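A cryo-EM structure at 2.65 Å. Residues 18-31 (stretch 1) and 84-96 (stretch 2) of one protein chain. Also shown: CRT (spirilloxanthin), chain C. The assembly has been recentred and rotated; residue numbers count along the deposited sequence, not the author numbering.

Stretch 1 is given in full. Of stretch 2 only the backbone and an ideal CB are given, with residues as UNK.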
ATOM      1  N   VAL A  18     -39.381  38.451  -6.702  1.00 85.06           N
ATOM      2  CA  VAL A  18     -38.369  39.250  -7.387  1.00 85.06           C
ATOM      3  C   VAL A  18     -37.539  38.386  -8.330  1.00 85.06           C
ATOM      4  O   VAL A  18     -37.141  38.843  -9.411  1.00 85.06           O
ATOM      5  CB  VAL A  18     -37.484  40.000  -6.375  1.00 85.06           C
ATOM      6  CG1 VAL A  18     -38.313  40.990  -5.584  1.00 85.06           C
ATOM      7  CG2 VAL A  18     -36.792  39.028  -5.448  1.00 85.06           C
ATOM      8  N   ALA A  19     -37.283  37.129  -7.964  1.00 85.93           N
ATOM      9  CA  ALA A  19     -36.546  36.243  -8.851  1.00 85.93           C
ATOM     10  C   ALA A  19     -37.348  35.935 -10.104  1.00 85.93           C
ATOM     11  O   ALA A  19     -36.794  35.912 -11.205  1.00 85.93           O
ATOM     12  CB  ALA A  19     -36.168  34.959  -8.120  1.00 85.93           C
ATOM     13  N   ARG A  20     -38.658  35.721  -9.964  1.00 86.98           N
ATOM     14  CA  ARG A  20     -39.505  35.529 -11.135  1.00 86.98           C
ATOM     15  C   ARG A  20     -39.534  36.779 -12.002  1.00 86.98           C
ATOM     16  O   ARG A  20     -39.482  36.692 -13.236  1.00 86.98           O
ATOM     17  CB  ARG A  20     -40.918  35.150 -10.692  1.00 86.98           C
ATOM     18  CG  ARG A  20     -41.896  34.885 -11.824  1.00 86.98           C
ATOM     19  CD  ARG A  20     -41.762  33.467 -12.337  1.00 86.98           C
ATOM     20  NE  ARG A  20     -40.563  33.311 -13.152  1.00 86.98           N
ATOM     21  CZ  ARG A  20     -40.165  32.163 -13.681  1.00 86.98           C
ATOM     22  NH1 ARG A  20     -40.876  31.064 -13.484  1.00 86.98           N
ATOM     23  NH2 ARG A  20     -39.058  32.122 -14.412  1.00 86.98           N
ATOM     24  N   VAL A  21     -39.605  37.953 -11.373  1.00 82.95           N
ATOM     25  CA  VAL A  21     -39.633  39.204 -12.123  1.00 82.95           C
ATOM     26  C   VAL A  21     -38.379  39.336 -12.974  1.00 82.95           C
ATOM     27  O   VAL A  21     -38.448  39.487 -14.198  1.00 82.95           O
ATOM     28  CB  VAL A  21     -39.791  40.400 -11.171  1.00 82.95           C
ATOM     29  CG1 VAL A  21     -39.356  41.675 -11.857  1.00 82.95           C
ATOM     30  CG2 VAL A  21     -41.227  40.518 -10.708  1.00 82.95           C
ATOM     31  N   LEU A  22     -37.209  39.269 -12.337  1.00 85.66           N
ATOM     32  CA  LEU A  22     -35.980  39.435 -13.102  1.00 85.66           C
ATOM     33  C   LEU A  22     -35.658  38.230 -13.973  1.00 85.66           C
ATOM     34  O   LEU A  22     -34.816  38.345 -14.866  1.00 85.66           O
ATOM     35  CB  LEU A  22     -34.808  39.761 -12.172  1.00 85.66           C
ATOM     36  CG  LEU A  22     -34.417  38.832 -11.024  1.00 85.66           C
ATOM     37  CD1 LEU A  22     -33.521  37.719 -11.506  1.00 85.66           C
ATOM     38  CD2 LEU A  22     -33.735  39.629  -9.921  1.00 85.66           C
ATOM     39  N   ALA A  23     -36.306  37.087 -13.751  1.00 86.17           N
ATOM     40  CA  ALA A  23     -36.171  35.972 -14.675  1.00 86.17           C
ATOM     41  C   ALA A  23     -36.961  36.223 -15.947  1.00 86.17           C
ATOM     42  O   ALA A  23     -36.535  35.832 -17.036  1.00 86.17           O
ATOM     43  CB  ALA A  23     -36.633  34.681 -14.006  1.00 86.17           C
ATOM     44  N   ALA A  24     -38.120  36.867 -15.827  1.00 85.14           N
ATOM     45  CA  ALA A  24     -38.853  37.256 -17.024  1.00 85.14           C
ATOM     46  C   ALA A  24     -38.205  38.459 -17.696  1.00 85.14           C
ATOM     47  O   ALA A  24     -38.124  38.522 -18.926  1.00 85.14           O
ATOM     48  CB  ALA A  24     -40.310  37.555 -16.675  1.00 85.14           C
ATOM     49  N   SER A  25     -37.723  39.411 -16.906  1.00 83.10           N
ATOM     50  CA  SER A  25     -37.202  40.658 -17.447  1.00 83.10           C
ATOM     51  C   SER A  25     -35.745  40.570 -17.881  1.00 83.10           C
ATOM     52  O   SER A  25     -35.196  41.582 -18.326  1.00 83.10           O
ATOM     53  CB  SER A  25     -37.358  41.776 -16.419  1.00 83.10           C
ATOM     54  OG  SER A  25     -36.509  42.863 -16.732  1.00 83.10           O
ATOM     55  N   ALA A  26     -35.105  39.406 -17.761  1.00 84.82           N
ATOM     56  CA  ALA A  26     -33.737  39.244 -18.239  1.00 84.82           C
ATOM     57  C   ALA A  26     -33.708  39.445 -19.748  1.00 84.82           C
ATOM     58  O   ALA A  26     -34.176  38.578 -20.497  1.00 84.82           O
ATOM     59  CB  ALA A  26     -33.188  37.867 -17.869  1.00 84.82           C
ATOM     60  N   PRO A  27     -33.154  40.556 -20.228  1.00 83.70           N
ATOM     61  CA  PRO A  27     -33.356  40.940 -21.629  1.00 83.70           C
ATOM     62  C   PRO A  27     -32.867  39.914 -22.637  1.00 83.70           C
ATOM     63  O   PRO A  27     -33.650  39.432 -23.460  1.00 83.70           O
ATOM     64  CB  PRO A  27     -32.569  42.252 -21.748  1.00 83.70           C
ATOM     65  CG  PRO A  27     -32.423  42.747 -20.358  1.00 83.70           C
ATOM     66  CD  PRO A  27     -32.318  41.527 -19.508  1.00 83.70           C
ATOM     67  N   GLU A  28     -31.593  39.566 -22.585  1.00 82.57           N
ATOM     68  CA  GLU A  28     -30.981  38.721 -23.597  1.00 82.57           C
ATOM     69  C   GLU A  28     -30.576  37.386 -22.986  1.00 82.57           C
ATOM     70  O   GLU A  28     -30.775  37.131 -21.798  1.00 82.57           O
ATOM     71  CB  GLU A  28     -29.770  39.418 -24.226  1.00 82.57           C
ATOM     72  CG  GLU A  28     -28.560  39.548 -23.305  1.00 82.57           C
ATOM     73  CD  GLU A  28     -28.608  40.791 -22.427  1.00 82.57           C
ATOM     74  OE1 GLU A  28     -29.719  41.239 -22.090  1.00 82.57           O
ATOM     75  OE2 GLU A  28     -27.539  41.321 -22.068  1.00 82.57           O
ATOM     76  N   GLY A  29     -30.014  36.526 -23.828  1.00 84.52           N
ATOM     77  CA  GLY A  29     -29.412  35.305 -23.351  1.00 84.52           C
ATOM     78  C   GLY A  29     -28.053  35.557 -22.739  1.00 84.52           C
ATOM     79  O   GLY A  29     -27.454  36.620 -22.897  1.00 84.52           O
ATOM     80  N   LYS A  30     -27.570  34.559 -22.009  1.00 86.40           N
ATOM     81  CA  LYS A  30     -26.306  34.623 -21.284  1.00 86.40           C
ATOM     82  C   LYS A  30     -26.296  35.738 -20.241  1.00 86.40           C
ATOM     83  O   LYS A  30     -25.253  36.028 -19.650  1.00 86.40           O
ATOM     84  CB  LYS A  30     -25.120  34.758 -22.251  1.00 86.40           C
ATOM     85  CG  LYS A  30     -23.755  34.540 -21.630  1.00 86.40           C
ATOM     86  CD  LYS A  30     -23.740  33.326 -20.724  1.00 86.40           C
ATOM     87  CE  LYS A  30     -23.730  32.036 -21.508  1.00 86.40           C
ATOM     88  NZ  LYS A  30     -23.512  30.870 -20.608  1.00 86.40           N
ATOM     89  N   LEU A  31     -27.440  36.368 -19.989  1.00 84.02           N
ATOM     90  CA  LEU A  31     -27.578  37.255 -18.846  1.00 84.02           C
ATOM     91  C   LEU A  31     -28.023  36.504 -17.600  1.00 84.02           C
ATOM     92  O   LEU A  31     -28.077  37.098 -16.519  1.00 84.02           O
ATOM     93  CB  LEU A  31     -28.536  38.405 -19.189  1.00 84.02           C
ATOM     94  CG  LEU A  31     -28.570  39.639 -18.283  1.00 84.02           C
ATOM     95  CD1 LEU A  31     -28.766  40.886 -19.104  1.00 84.02           C
ATOM     96  CD2 LEU A  31     -29.692  39.542 -17.278  1.00 84.02           C
ATOM     97  N   UNK A  84     -32.887  30.206  -1.962  1.00 80.40           N
ATOM     98  CA  UNK A  84     -34.161  30.161  -2.671  1.00 80.40           C
ATOM     99  C   UNK A  84     -34.204  31.165  -3.811  1.00 80.40           C
ATOM    100  O   UNK A  84     -35.006  31.009  -4.736  1.00 80.40           O
ATOM    101  CB  UNK A  84     -35.316  30.423  -1.703  1.00 80.40           C
ATOM    102  N   UNK A  85     -33.368  32.196  -3.774  1.00 82.20           N
ATOM    103  CA  UNK A  85     -33.279  33.124  -4.877  1.00 82.20           C
ATOM    104  C   UNK A  85     -32.906  32.454  -6.187  1.00 82.20           C
ATOM    105  O   UNK A  85     -33.677  32.458  -7.154  1.00 82.20           O
ATOM    106  CB  UNK A  85     -32.261  34.218  -4.549  1.00 82.20           C
ATOM    107  N   UNK A  86     -31.707  31.866  -6.243  1.00 84.16           N
ATOM    108  CA  UNK A  86     -31.240  31.290  -7.514  1.00 84.16           C
ATOM    109  C   UNK A  86     -32.115  30.176  -8.057  1.00 84.16           C
ATOM    110  O   UNK A  86     -32.282  30.084  -9.277  1.00 84.16           O
ATOM    111  CB  UNK A  86     -29.818  30.754  -7.340  1.00 84.16           C
ATOM    112  N   UNK A  87     -32.680  29.320  -7.204  1.00 83.42           N
ATOM    113  CA  UNK A  87     -33.465  28.211  -7.738  1.00 83.42           C
ATOM    114  C   UNK A  87     -34.783  28.712  -8.313  1.00 83.42           C
ATOM    115  O   UNK A  87     -35.273  28.174  -9.311  1.00 83.42           O
ATOM    116  CB  UNK A  87     -33.725  27.165  -6.652  1.00 83.42           C
ATOM    117  N   UNK A  88     -35.371  29.749  -7.719  1.00 85.15           N
ATOM    118  CA  UNK A  88     -36.564  30.335  -8.310  1.00 85.15           C
ATOM    119  C   UNK A  88     -36.211  31.040  -9.609  1.00 85.15           C
ATOM    120  O   UNK A  88     -36.957  30.967 -10.592  1.00 85.15           O
ATOM    121  CB  UNK A  88     -37.230  31.309  -7.335  1.00 85.15           C
ATOM    122  N   UNK A  89     -35.062  31.718  -9.648  1.00 88.35           N
ATOM    123  CA  UNK A  89     -34.666  32.375 -10.888  1.00 88.35           C
ATOM    124  C   UNK A  89     -34.405  31.369 -11.997  1.00 88.35           C
ATOM    125  O   UNK A  89     -34.674  31.658 -13.168  1.00 88.35           O
ATOM    126  CB  UNK A  89     -33.420  33.232 -10.659  1.00 88.35           C
ATOM    127  N   UNK A  90     -33.891  30.186 -11.650  1.00 94.15           N
ATOM    128  CA  UNK A  90     -33.514  29.190 -12.647  1.00 94.15           C
ATOM    129  C   UNK A  90     -34.629  28.897 -13.634  1.00 94.15           C
ATOM    130  O   UNK A  90     -34.368  28.411 -14.741  1.00 94.15           O
ATOM    131  CB  UNK A  90     -33.091  27.893 -11.955  1.00 94.15           C
ATOM    132  N   UNK A  91     -35.869  29.202 -13.270  1.00 93.01           N
ATOM    133  CA  UNK A  91     -36.958  29.077 -14.220  1.00 93.01           C
ATOM    134  C   UNK A  91     -36.817  30.033 -15.398  1.00 93.01           C
ATOM    135  O   UNK A  91     -37.497  29.840 -16.406  1.00 93.01           O
ATOM    136  CB  UNK A  91     -38.293  29.319 -13.513  1.00 93.01           C
ATOM    137  N   UNK A  92     -35.940  31.036 -15.309  1.00 95.54           N
ATOM    138  CA  UNK A  92     -35.593  31.828 -16.487  1.00 95.54           C
ATOM    139  C   UNK A  92     -35.062  30.936 -17.599  1.00 95.54           C
ATOM    140  O   UNK A  92     -35.653  30.845 -18.679  1.00 95.54           O
ATOM    141  CB  UNK A  92     -34.559  32.898 -16.130  1.00 95.54           C
ATOM    142  N   UNK A  93     -33.931  30.275 -17.351  1.00 99.01           N
ATOM    143  CA  UNK A  93     -33.403  29.346 -18.338  1.00 99.01           C
ATOM    144  C   UNK A  93     -34.356  28.180 -18.552  1.00 99.01           C
ATOM    145  O   UNK A  93     -34.419  27.626 -19.654  1.00 99.01           O
ATOM    146  CB  UNK A  93     -32.028  28.833 -17.907  1.00 99.01           C
ATOM    147  N   UNK A  94     -35.129  27.817 -17.528  1.00 99.06           N
ATOM    148  CA  UNK A  94     -36.138  26.782 -17.709  1.00 99.06           C
ATOM    149  C   UNK A  94     -37.317  27.245 -18.557  1.00 99.06           C
ATOM    150  O   UNK A  94     -38.216  26.442 -18.823  1.00 99.06           O
ATOM    151  CB  UNK A  94     -36.643  26.309 -16.344  1.00 99.06           C
ATOM    152  N   UNK A  95     -37.345  28.512 -18.968  1.00101.03           N
ATOM    153  CA  UNK A  95     -38.300  28.987 -19.959  1.00101.03           C
ATOM    154  C   UNK A  95     -37.806  28.820 -21.387  1.00101.03           C
ATOM    155  O   UNK A  95     -38.621  28.586 -22.285  1.00101.03           O
ATOM    156  CB  UNK A  95     -38.625  30.460 -19.700  1.00101.03           C
ATOM    157  N   UNK A  96     -36.504  28.948 -21.616  1.00101.86           N
ATOM    158  CA  UNK A  96     -35.961  29.084 -22.962  1.00101.86           C
ATOM    159  C   UNK A  96     -34.723  28.214 -23.161  1.00101.86           C
ATOM    160  O   UNK A  96     -34.546  27.600 -24.213  1.00101.86           O
ATOM    161  CB  UNK A  96     -35.622  30.548 -23.247  1.00101.86           C
TER
HETATM  162  C1M CRT C 103     -24.240  39.414 -23.816  1.00 47.93           C
HETATM  163  O1  CRT C 103     -24.695  40.615 -23.215  1.00 47.93           O
HETATM  164  C1  CRT C 103     -23.800  41.742 -23.177  1.00 47.93           C
HETATM  165  C2  CRT C 103     -22.554  41.295 -22.427  1.00 47.93           C
HETATM  166  C3  CRT C 103     -23.476  42.138 -24.610  1.00 47.93           C
HETATM  167  C4  CRT C 103     -24.465  42.913 -22.441  1.00 47.93           C
HETATM  168  C5  CRT C 103     -24.763  42.692 -20.991  1.00 47.93           C
HETATM  169  C6  CRT C 103     -24.168  43.331 -19.988  1.00 47.93           C
HETATM  170  C7  CRT C 103     -24.354  43.118 -18.611  1.00 47.93           C
HETATM  171  C8  CRT C 103     -25.506  42.307 -18.165  1.00 47.93           C
HETATM  172  C9  CRT C 103     -23.470  43.611 -17.646  1.00 47.93           C
HETATM  173  C10 CRT C 103     -23.487  43.453 -16.275  1.00 47.93           C
HETATM  174  C11 CRT C 103     -22.475  43.873 -15.439  1.00 47.93           C
HETATM  175  C12 CRT C 103     -22.414  43.868 -14.041  1.00 47.93           C
HETATM  176  C13 CRT C 103     -23.585  43.386 -13.289  1.00 47.93           C
HETATM  177  C14 CRT C 103     -21.291  44.299 -13.327  1.00 47.93           C
HETATM  178  C15 CRT C 103     -21.118  44.427 -11.963  1.00 47.93           C
HETATM  179  C16 CRT C 103     -19.951  44.877 -11.392  1.00 47.93           C
HETATM  180  C17 CRT C 103     -19.596  45.010 -10.047  1.00 47.93           C
HETATM  181  C18 CRT C 103     -20.631  44.848  -9.006  1.00 47.93           C
HETATM  182  C19 CRT C 103     -18.278  45.262  -9.660  1.00 47.93           C
HETATM  183  C20 CRT C 103     -17.710  45.231  -8.409  1.00 47.93           C
HETATM  184  C21 CRT C 103     -16.365  45.273  -8.088  1.00 47.93           C
HETATM  185  C22 CRT C 103     -15.737  45.174  -6.871  1.00 47.93           C
HETATM  186  C23 CRT C 103     -14.375  45.033  -6.597  1.00 47.93           C
HETATM  187  C24 CRT C 103     -13.412  45.087  -7.717  1.00 47.93           C
HETATM  188  C25 CRT C 103     -13.895  44.823  -5.303  1.00 47.93           C
HETATM  189  C26 CRT C 103     -12.618  44.553  -4.870  1.00 47.93           C
HETATM  190  C27 CRT C 103     -12.361  44.267  -3.552  1.00 47.93           C
HETATM  191  C28 CRT C 103     -11.168  43.941  -2.908  1.00 47.93           C
HETATM  192  C29 CRT C 103      -9.900  43.976  -3.665  1.00 47.93           C
HETATM  193  C30 CRT C 103     -11.159  43.575  -1.562  1.00 47.93           C
HETATM  194  C31 CRT C 103     -10.138  43.161  -0.743  1.00 47.93           C
HETATM  195  C32 CRT C 103     -10.433  42.883   0.568  1.00 47.93           C
HETATM  196  C33 CRT C 103      -9.633  42.409   1.603  1.00 47.93           C
HETATM  197  C34 CRT C 103      -8.230  42.036   1.324  1.00 47.93           C
HETATM  198  C35 CRT C 103     -10.131  42.285   2.901  1.00 47.93           C
HETATM  199  C36 CRT C 103      -9.548  41.764   3.973  1.00 47.93           C
HETATM  200  C37 CRT C 103     -10.239  41.628   5.290  1.00 47.93           C
HETATM  201  C38 CRT C 103     -10.457  40.189   5.772  1.00 47.93           C
HETATM  202  C39 CRT C 103     -11.218  40.185   7.088  1.00 47.93           C
HETATM  203  C40 CRT C 103     -11.177  39.380   4.704  1.00 47.93           C
HETATM  204  O2  CRT C 103      -9.166  39.589   5.965  1.00 47.93           O
HETATM  205  C2M CRT C 103      -9.116  38.270   6.458  1.00 47.93           C

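Position 84 lies on a helix, and nothing of stretch 1 comes within 5.5 Å of its CB, so the contact sets no preference; it is Val84. At 85 the helix passes close to Ala19, and an ideal CB would lie 5.3 Å from Ala19 CB. A small residue would suit, although the distance alone does not demand glycine. The residue is Gly85, whose O lies 3.7 Å from Ala19 CB.

At 86 the CB points away, and the backbone N makes no bond to the preceding turn, where the helix kinks. A phi of -61° also admits proline, which has no amide hydrogen to give; Pro86 fits, though other residues could stand there. Position 87 points away into space free of stretch 1, and Val87 makes no contact.

Position 88 points sideways, its CB 3.9 Å from Ala19 CB. The neighbour is a methyl group, so a modest aliphatic side chain would serve: alanine, valine or perhaps isoleucine. In Val88, chi1 is t and CG1 packs 3.6 Å from Ala19 CB.

Position 89 faces a richer apolar surface, its CB 4.1 Å from Ala19 CB, 4.6 Å from Leu22 CD1 and 4.9 Å from Ala23 CB. Two alanines leave room beside the leucine, so leucine, methionine or an aromatic residue would suit. Phe89, with chi1 t, brings CD1 to 3.4 Å from Leu22 CD1 and 3.7 Å from Ala23 CB, the two residues lying on opposite sides of the plane of the ring.

Position 90 points away, leaving the choice open to almost any residue; Trp90 does not touch stretch 1. At 91 the CB is tight against Arg20 NH2, and the side chain must leave past the guanidinium. A residue that turns aside, polar or aromatic, could do so. In Phe91, chi1 is m and the ring leads away; CB lies 3.1 Å from Arg20 NH2, while Arg20 NH1 lies at the ring edge.

Position 92 points sideways, its CB only 3.5 Å from Ala23 CB. Beyond lie Ala26 CB and the carbonyls of Ala23 and Glu28, so a flat ring suits: carbon surface for the methyls, and an edge whose C-H groups can face oxygen. Phe92 places CE1 3.5 Å from Ala26 CB and CD1 2.9 Å from Ala23 O, with Glu28 O also at the ring edge.

Position 93 points away, so only a long side chain could return. Arg93 does, bringing NH1 to 3.9 Å from Lys30 N, a contact without a hydrogen bond. Position 94 points sideways, with nothing of stretch 1 near its CB, so almost any residue would do; the end of Arg94 leads away and makes no contact.

Position 95 points toward stretch 1 but at a distance, so a medium or long side chain would suit; Gln95 CG approaches Arg20 NH2 at 4.3 Å. Position 96 also points toward stretch 1, where the carbonyls of Ala23, Ala24 and Ala26 invite a long donor such as lysine or arginine. Arg96 NH2 gives a weak hydrogen bond to Ala24 O at 3.4 Å, while NH1 lies 3.5 Å from Ala26 O.

Stretch 2 84-96: VGPVVFWFFRRQR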
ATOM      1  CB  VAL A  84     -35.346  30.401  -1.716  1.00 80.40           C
ATOM      2  CG1 VAL A  84     -35.548  31.881  -1.466  1.00 80.40           C
ATOM      3  CG2 VAL A  84     -36.608  29.786  -2.275  1.00 80.40           C
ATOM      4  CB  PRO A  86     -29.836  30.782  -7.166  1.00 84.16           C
ATOM      5  CG  PRO A  86     -29.415  31.609  -6.019  1.00 84.16           C
ATOM      6  CD  PRO A  86     -30.647  31.859  -5.221  1.00 84.16           C
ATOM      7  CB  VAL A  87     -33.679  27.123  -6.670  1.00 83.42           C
ATOM      8  CG1 VAL A  87     -32.365  26.804  -5.989  1.00 83.42           C
ATOM      9  CG2 VAL A  87     -34.720  27.540  -5.655  1.00 83.42           C
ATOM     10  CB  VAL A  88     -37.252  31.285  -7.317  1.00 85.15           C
ATOM     11  CG1 VAL A  88     -38.305  32.111  -8.023  1.00 85.15           C
ATOM     12  CG2 VAL A  88     -37.883  30.497  -6.192  1.00 85.15           C
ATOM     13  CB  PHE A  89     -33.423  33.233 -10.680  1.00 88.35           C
ATOM     14  CG  PHE A  89     -32.709  33.552 -11.956  1.00 88.35           C
ATOM     15  CD1 PHE A  89     -33.163  34.559 -12.775  1.00 88.35           C
ATOM     16  CD2 PHE A  89     -31.605  32.822 -12.354  1.00 88.35           C
ATOM     17  CE1 PHE A  89     -32.526  34.847 -13.952  1.00 88.35           C
ATOM     18  CE2 PHE A  89     -30.966  33.107 -13.536  1.00 88.35           C
ATOM     19  CZ  PHE A  89     -31.427  34.122 -14.335  1.00 88.35           C
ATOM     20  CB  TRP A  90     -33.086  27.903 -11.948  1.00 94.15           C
ATOM     21  CG  TRP A  90     -32.448  26.908 -12.856  1.00 94.15           C
ATOM     22  CD1 TRP A  90     -32.720  25.577 -12.918  1.00 94.15           C
ATOM     23  CD2 TRP A  90     -31.424  27.157 -13.830  1.00 94.15           C
ATOM     24  NE1 TRP A  90     -31.934  24.978 -13.871  1.00 94.15           N
ATOM     25  CE2 TRP A  90     -31.129  25.926 -14.444  1.00 94.15           C
ATOM     26  CE3 TRP A  90     -30.728  28.299 -14.241  1.00 94.15           C
ATOM     27  CZ2 TRP A  90     -30.172  25.805 -15.448  1.00 94.15           C
ATOM     28  CZ3 TRP A  90     -29.781  28.176 -15.237  1.00 94.15           C
ATOM     29  CH2 TRP A  90     -29.511  26.939 -15.830  1.00 94.15           C
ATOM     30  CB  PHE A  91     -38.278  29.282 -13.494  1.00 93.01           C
ATOM     31  CG  PHE A  91     -38.685  28.115 -12.656  1.00 93.01           C
ATOM     32  CD1 PHE A  91     -37.869  27.003 -12.555  1.00 93.01           C
ATOM     33  CD2 PHE A  91     -39.887  28.120 -11.976  1.00 93.01           C
ATOM     34  CE1 PHE A  91     -38.239  25.923 -11.788  1.00 93.01           C
ATOM     35  CE2 PHE A  91     -40.264  27.039 -11.208  1.00 93.01           C
ATOM     36  CZ  PHE A  91     -39.439  25.940 -11.114  1.00 93.01           C
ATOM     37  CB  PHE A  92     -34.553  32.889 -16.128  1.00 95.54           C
ATOM     38  CG  PHE A  92     -33.768  33.395 -17.309  1.00 95.54           C
ATOM     39  CD1 PHE A  92     -34.338  34.269 -18.209  1.00 95.54           C
ATOM     40  CD2 PHE A  92     -32.463  33.000 -17.517  1.00 95.54           C
ATOM     41  CE1 PHE A  92     -33.626  34.737 -19.287  1.00 95.54           C
ATOM     42  CE2 PHE A  92     -31.751  33.465 -18.603  1.00 95.54           C
ATOM     43  CZ  PHE A  92     -32.332  34.336 -19.483  1.00 95.54           C
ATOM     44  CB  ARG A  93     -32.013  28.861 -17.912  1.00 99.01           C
ATOM     45  CG  ARG A  93     -31.389  27.790 -18.805  1.00 99.01           C
ATOM     46  CD  ARG A  93     -31.060  28.305 -20.203  1.00 99.01           C
ATOM     47  NE  ARG A  93     -30.003  29.314 -20.206  1.00 99.01           N
ATOM     48  CZ  ARG A  93     -29.630  29.996 -21.284  1.00 99.01           C
ATOM     49  NH1 ARG A  93     -28.663  30.898 -21.203  1.00 99.01           N
ATOM     50  NH2 ARG A  93     -30.222  29.773 -22.449  1.00 99.01           N
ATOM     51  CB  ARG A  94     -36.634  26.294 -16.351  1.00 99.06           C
ATOM     52  CG  ARG A  94     -35.637  25.420 -15.621  1.00 99.06           C
ATOM     53  CD  ARG A  94     -35.505  24.065 -16.283  1.00 99.06           C
ATOM     54  NE  ARG A  94     -34.180  23.493 -16.072  1.00 99.06           N
ATOM     55  CZ  ARG A  94     -33.868  22.223 -16.300  1.00 99.06           C
ATOM     56  NH1 ARG A  94     -34.789  21.379 -16.741  1.00 99.06           N
ATOM     57  NH2 ARG A  94     -32.632  21.794 -16.082  1.00 99.06           N
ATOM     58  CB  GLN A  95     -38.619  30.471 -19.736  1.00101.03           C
ATOM     59  CG  GLN A  95     -39.417  30.770 -18.492  1.00101.03           C
ATOM     60  CD  GLN A  95     -40.797  30.160 -18.533  1.00101.03           C
ATOM     61  OE1 GLN A  95     -41.078  29.181 -17.842  1.00101.03           O
ATOM     62  NE2 GLN A  95     -41.673  30.744 -19.339  1.00101.03           N
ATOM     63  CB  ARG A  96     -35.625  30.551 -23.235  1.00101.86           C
ATOM     64  CG  ARG A  96     -36.611  31.515 -22.593  1.00101.86           C
ATOM     65  CD  ARG A  96     -35.999  32.857 -22.265  1.00101.86           C
ATOM     66  NE  ARG A  96     -36.851  33.597 -21.343  1.00101.86           N
ATOM     67  CZ  ARG A  96     -36.681  34.874 -21.032  1.00101.86           C
ATOM     68  NH1 ARG A  96     -35.688  35.560 -21.573  1.00101.86           N
ATOM     69  NH2 ARG A  96     -37.506  35.466 -20.183  1.00101.86           N
TER
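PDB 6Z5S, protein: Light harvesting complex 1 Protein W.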